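Local coordinates for adherence and virulence protein A (Streptococcus pneumoniae, PDB 6PON) that probably binds fibronectin and takes part in adherence and virulence of the pneumococcus, at residues E13-E18 and H46-S51. Sequence-based numbering, arbitrary orientation.
Sequences EELRSE and HRLLLS
L15 and L48 form the close-packed part of this contact. Methyl CD2 of L15 lies 4.1 Å from methyl CD1 of L48. Both residues are buried, and their side chains run at about a right angle to each other. The CB of L15 does not point straight at the strand, but its branched end swings nearer. The CB of L48 leads toward the helix. Its CG is anti to the backbone N (chi1 -176°), and CD1 is the branch that touches. I59 of the adjoining strand 58-61 touches both leucines, and L61 also packs on L15, so the apolar patch spreads over two strands.

The other end is polar and only partly buried. The CB atoms of E18 and H46 each lead toward the other segment there. The E18 chain is bent at chi2 (-101°), which carries its carboxylate to the ring. OE2 of E18 lies 3.0 Å from CE1 of H46 and 3.6 Å from ND1 of H46. It comes in obliquely, with the carboxylate and ring planes 76° apart. The closest approach is thus to a ring carbon, and the two side chains share neither a hydrogen bond nor a salt bridge. A nearby carboxylate could still favour a protonated imidazole. S41, on strand 34-41, touches H46 and makes a weak hydrogen bond to the carbonyl oxygen of E18.

The contact joins the C-terminal part of helix 5-19 to strand 44-51, an inner strand of a four-stranded sheet. It is helix-on-sheet packing in an alpha+beta arrangement, with the helix laid on an antiparallel meander, within the range of the NFACT N-terminal and middle domains.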
ATOM      1  N   GLU B  13     -22.275   6.118  16.579  1.00 26.93           N
ATOM      2  CA  GLU B  13     -23.161   6.355  15.442  1.00 27.39           C
ATOM      3  C   GLU B  13     -24.492   5.622  15.608  1.00 26.12           C
ATOM      4  O   GLU B  13     -25.554   6.185  15.302  1.00 27.04           O
ATOM      5  CB  GLU B  13     -22.468   5.945  14.142  1.00 24.54           C
ATOM      6  CG  GLU B  13     -23.308   6.247  12.926  1.00 39.87           C
ATOM      7  CD  GLU B  13     -23.511   7.738  12.735  1.00 49.87           C
ATOM      8  OE1 GLU B  13     -24.666   8.182  12.545  1.00 49.81           O
ATOM      9  OE2 GLU B  13     -22.527   8.504  12.761  1.00 47.34           O
ATOM     10  N   GLU B  14     -24.453   4.370  16.094  1.00 23.38           N
ATOM     11  CA  GLU B  14     -25.680   3.632  16.408  1.00 27.24           C
ATOM     12  C   GLU B  14     -26.470   4.320  17.518  1.00 28.53           C
ATOM     13  O   GLU B  14     -27.704   4.405  17.461  1.00 27.88           O
ATOM     14  CB  GLU B  14     -25.371   2.193  16.850  1.00 24.56           C
ATOM     15  CG  GLU B  14     -24.659   1.281  15.850  1.00 34.56           C
ATOM     16  CD  GLU B  14     -24.420  -0.130  16.418  1.00 43.69           C
ATOM     17  OE1 GLU B  14     -24.662  -0.348  17.639  1.00 41.28           O
ATOM     18  OE2 GLU B  14     -24.007  -1.022  15.639  1.00 42.40           O
ATOM     19  N   LEU B  15     -25.776   4.749  18.579  1.00 24.95           N
ATOM     20  CA  LEU B  15     -26.477   5.372  19.694  1.00 28.53           C
ATOM     21  C   LEU B  15     -27.138   6.654  19.228  1.00 26.72           C
ATOM     22  O   LEU B  15     -28.270   6.954  19.611  1.00 26.38           O
ATOM     23  CB  LEU B  15     -25.518   5.648  20.857  1.00 22.80           C
ATOM     24  CG  LEU B  15     -24.749   4.478  21.483  1.00 25.22           C
ATOM     25  CD1 LEU B  15     -23.794   4.948  22.579  1.00 19.03           C
ATOM     26  CD2 LEU B  15     -25.686   3.436  22.019  1.00 20.84           C
ATOM     27  N   ARG B  16     -26.461   7.390  18.348  1.00 26.78           N
ATOM     28  CA  ARG B  16     -27.022   8.625  17.827  1.00 28.58           C
ATOM     29  C   ARG B  16     -28.343   8.360  17.117  1.00 35.68           C
ATOM     30  O   ARG B  16     -29.385   8.938  17.471  1.00 32.81           O
ATOM     31  CB  ARG B  16     -26.017   9.280  16.890  1.00 30.94           C
ATOM     32  CG  ARG B  16     -26.265  10.732  16.623  1.00 34.92           C
ATOM     33  CD  ARG B  16     -25.199  11.272  15.690  1.00 40.07           C
ATOM     34  NE  ARG B  16     -23.912  11.462  16.354  1.00 41.92           N
ATOM     35  CZ  ARG B  16     -22.792  10.801  16.058  1.00 42.02           C
ATOM     36  NH1 ARG B  16     -22.779   9.885  15.102  1.00 44.34           N
ATOM     37  NH2 ARG B  16     -21.671  11.065  16.722  1.00 36.74           N
ATOM     38  N   SER B  17     -28.332   7.449  16.140  1.00 27.83           N
ATOM     39  CA  SER B  17     -29.527   7.260  15.334  1.00 29.78           C
ATOM     40  C   SER B  17     -30.627   6.524  16.094  1.00 30.71           C
ATOM     41  O   SER B  17     -31.797   6.606  15.702  1.00 29.18           O
ATOM     42  CB  SER B  17     -29.177   6.531  14.027  1.00 28.97           C
ATOM     43  OG  SER B  17     -29.300   5.127  14.142  1.00 37.28           O
ATOM     44  N   GLU B  18     -30.304   5.816  17.169  1.00 32.68           N
ATOM     45  CA  GLU B  18     -31.389   5.180  17.906  1.00 31.86           C
ATOM     46  C   GLU B  18     -31.971   6.069  18.990  1.00 30.99           C
ATOM     47  O   GLU B  18     -33.134   5.884  19.358  1.00 33.19           O
ATOM     48  CB  GLU B  18     -30.934   3.859  18.519  1.00 30.47           C
ATOM     49  CG  GLU B  18     -30.718   2.790  17.480  1.00 39.60           C
ATOM     50  CD  GLU B  18     -31.880   1.814  17.404  1.00 41.21           C
ATOM     51  OE1 GLU B  18     -32.423   1.645  16.296  1.00 44.63           O
ATOM     52  OE2 GLU B  18     -32.256   1.209  18.424  1.00 45.89           O
ATOM     53  N   HIS B  46     -35.738   1.870  24.998  1.00 34.38           N
ATOM     54  CA  HIS B  46     -34.332   1.491  24.901  1.00 28.92           C
ATOM     55  C   HIS B  46     -33.678   1.575  26.273  1.00 30.14           C
ATOM     56  O   HIS B  46     -34.088   2.357  27.139  1.00 28.66           O
ATOM     57  CB  HIS B  46     -33.548   2.384  23.927  1.00 26.38           C
ATOM     58  CG  HIS B  46     -34.095   2.404  22.534  1.00 28.91           C
ATOM     59  ND1 HIS B  46     -33.851   1.399  21.623  1.00 32.57           N
ATOM     60  CD2 HIS B  46     -34.847   3.326  21.887  1.00 30.63           C
ATOM     61  CE1 HIS B  46     -34.446   1.693  20.479  1.00 37.47           C
ATOM     62  NE2 HIS B  46     -35.060   2.855  20.614  1.00 35.97           N
ATOM     63  N   ARG B  47     -32.624   0.784  26.448  1.00 28.64           N
ATOM     64  CA  ARG B  47     -31.910   0.692  27.713  1.00 26.76           C
ATOM     65  C   ARG B  47     -30.430   0.994  27.469  1.00 30.65           C
ATOM     66  O   ARG B  47     -29.720   0.183  26.860  1.00 29.08           O
ATOM     67  CB  ARG B  47     -32.121  -0.691  28.331  1.00 23.36           C
ATOM     68  CG  ARG B  47     -31.804  -0.790  29.801  1.00 28.52           C
ATOM     69  CD  ARG B  47     -32.388  -2.065  30.421  1.00 37.69           C
ATOM     70  NE  ARG B  47     -33.847  -2.026  30.495  1.00 51.02           N
ATOM     71  CZ  ARG B  47     -34.587  -2.881  31.195  1.00 51.63           C
ATOM     72  NH1 ARG B  47     -34.011  -3.855  31.888  1.00 45.15           N
ATOM     73  NH2 ARG B  47     -35.910  -2.760  31.205  1.00 45.44           N
ATOM     74  N   LEU B  48     -29.972   2.160  27.950  1.00 23.60           N
ATOM     75  CA  LEU B  48     -28.606   2.645  27.749  1.00 21.68           C
ATOM     76  C   LEU B  48     -27.765   2.366  28.985  1.00 24.31           C
ATOM     77  O   LEU B  48     -28.098   2.831  30.081  1.00 22.98           O
ATOM     78  CB  LEU B  48     -28.587   4.149  27.468  1.00 20.88           C
ATOM     79  CG  LEU B  48     -27.208   4.759  27.145  1.00 26.90           C
ATOM     80  CD1 LEU B  48     -26.582   4.051  25.930  1.00 19.66           C
ATOM     81  CD2 LEU B  48     -27.237   6.296  26.920  1.00 15.97           C
ATOM     82  N   LEU B  49     -26.662   1.645  28.809  1.00 21.21           N
ATOM     83  CA  LEU B  49     -25.749   1.360  29.903  1.00 20.44           C
ATOM     84  C   LEU B  49     -24.499   2.217  29.759  1.00 22.75           C
ATOM     85  O   LEU B  49     -23.884   2.259  28.689  1.00 20.05           O
ATOM     86  CB  LEU B  49     -25.374  -0.124  29.945  1.00 19.44           C
ATOM     87  CG  LEU B  49     -24.161  -0.526  30.807  1.00 22.40           C
ATOM     88  CD1 LEU B  49     -24.396  -0.193  32.272  1.00 20.21           C
ATOM     89  CD2 LEU B  49     -23.796  -2.021  30.645  1.00 18.81           C
ATOM     90  N   LEU B  50     -24.126   2.894  30.835  1.00 21.02           N
ATOM     91  CA  LEU B  50     -22.827   3.539  30.941  1.00 19.42           C
ATOM     92  C   LEU B  50     -22.107   2.952  32.143  1.00 19.60           C
ATOM     93  O   LEU B  50     -22.655   2.907  33.249  1.00 19.25           O
ATOM     94  CB  LEU B  50     -22.958   5.052  31.091  1.00 21.88           C
ATOM     95  CG  LEU B  50     -23.716   5.835  30.028  1.00 21.69           C
ATOM     96  CD1 LEU B  50     -25.221   5.722  30.244  1.00 19.32           C
ATOM     97  CD2 LEU B  50     -23.258   7.285  30.083  1.00 18.67           C
ATOM     98  N   SER B  51     -20.890   2.493  31.934  1.00 20.29           N
ATOM     99  CA  SER B  51     -20.184   1.791  32.986  1.00 24.54           C
ATOM    100  C   SER B  51     -18.833   2.452  33.193  1.00 23.21           C
ATOM    101  O   SER B  51     -18.055   2.604  32.245  1.00 23.67           O
ATOM    102  CB  SER B  51     -20.040   0.303  32.640  1.00 21.76           C
ATOM    103  OG  SER B  51     -19.220  -0.346  33.581  1.00 24.81           O
TER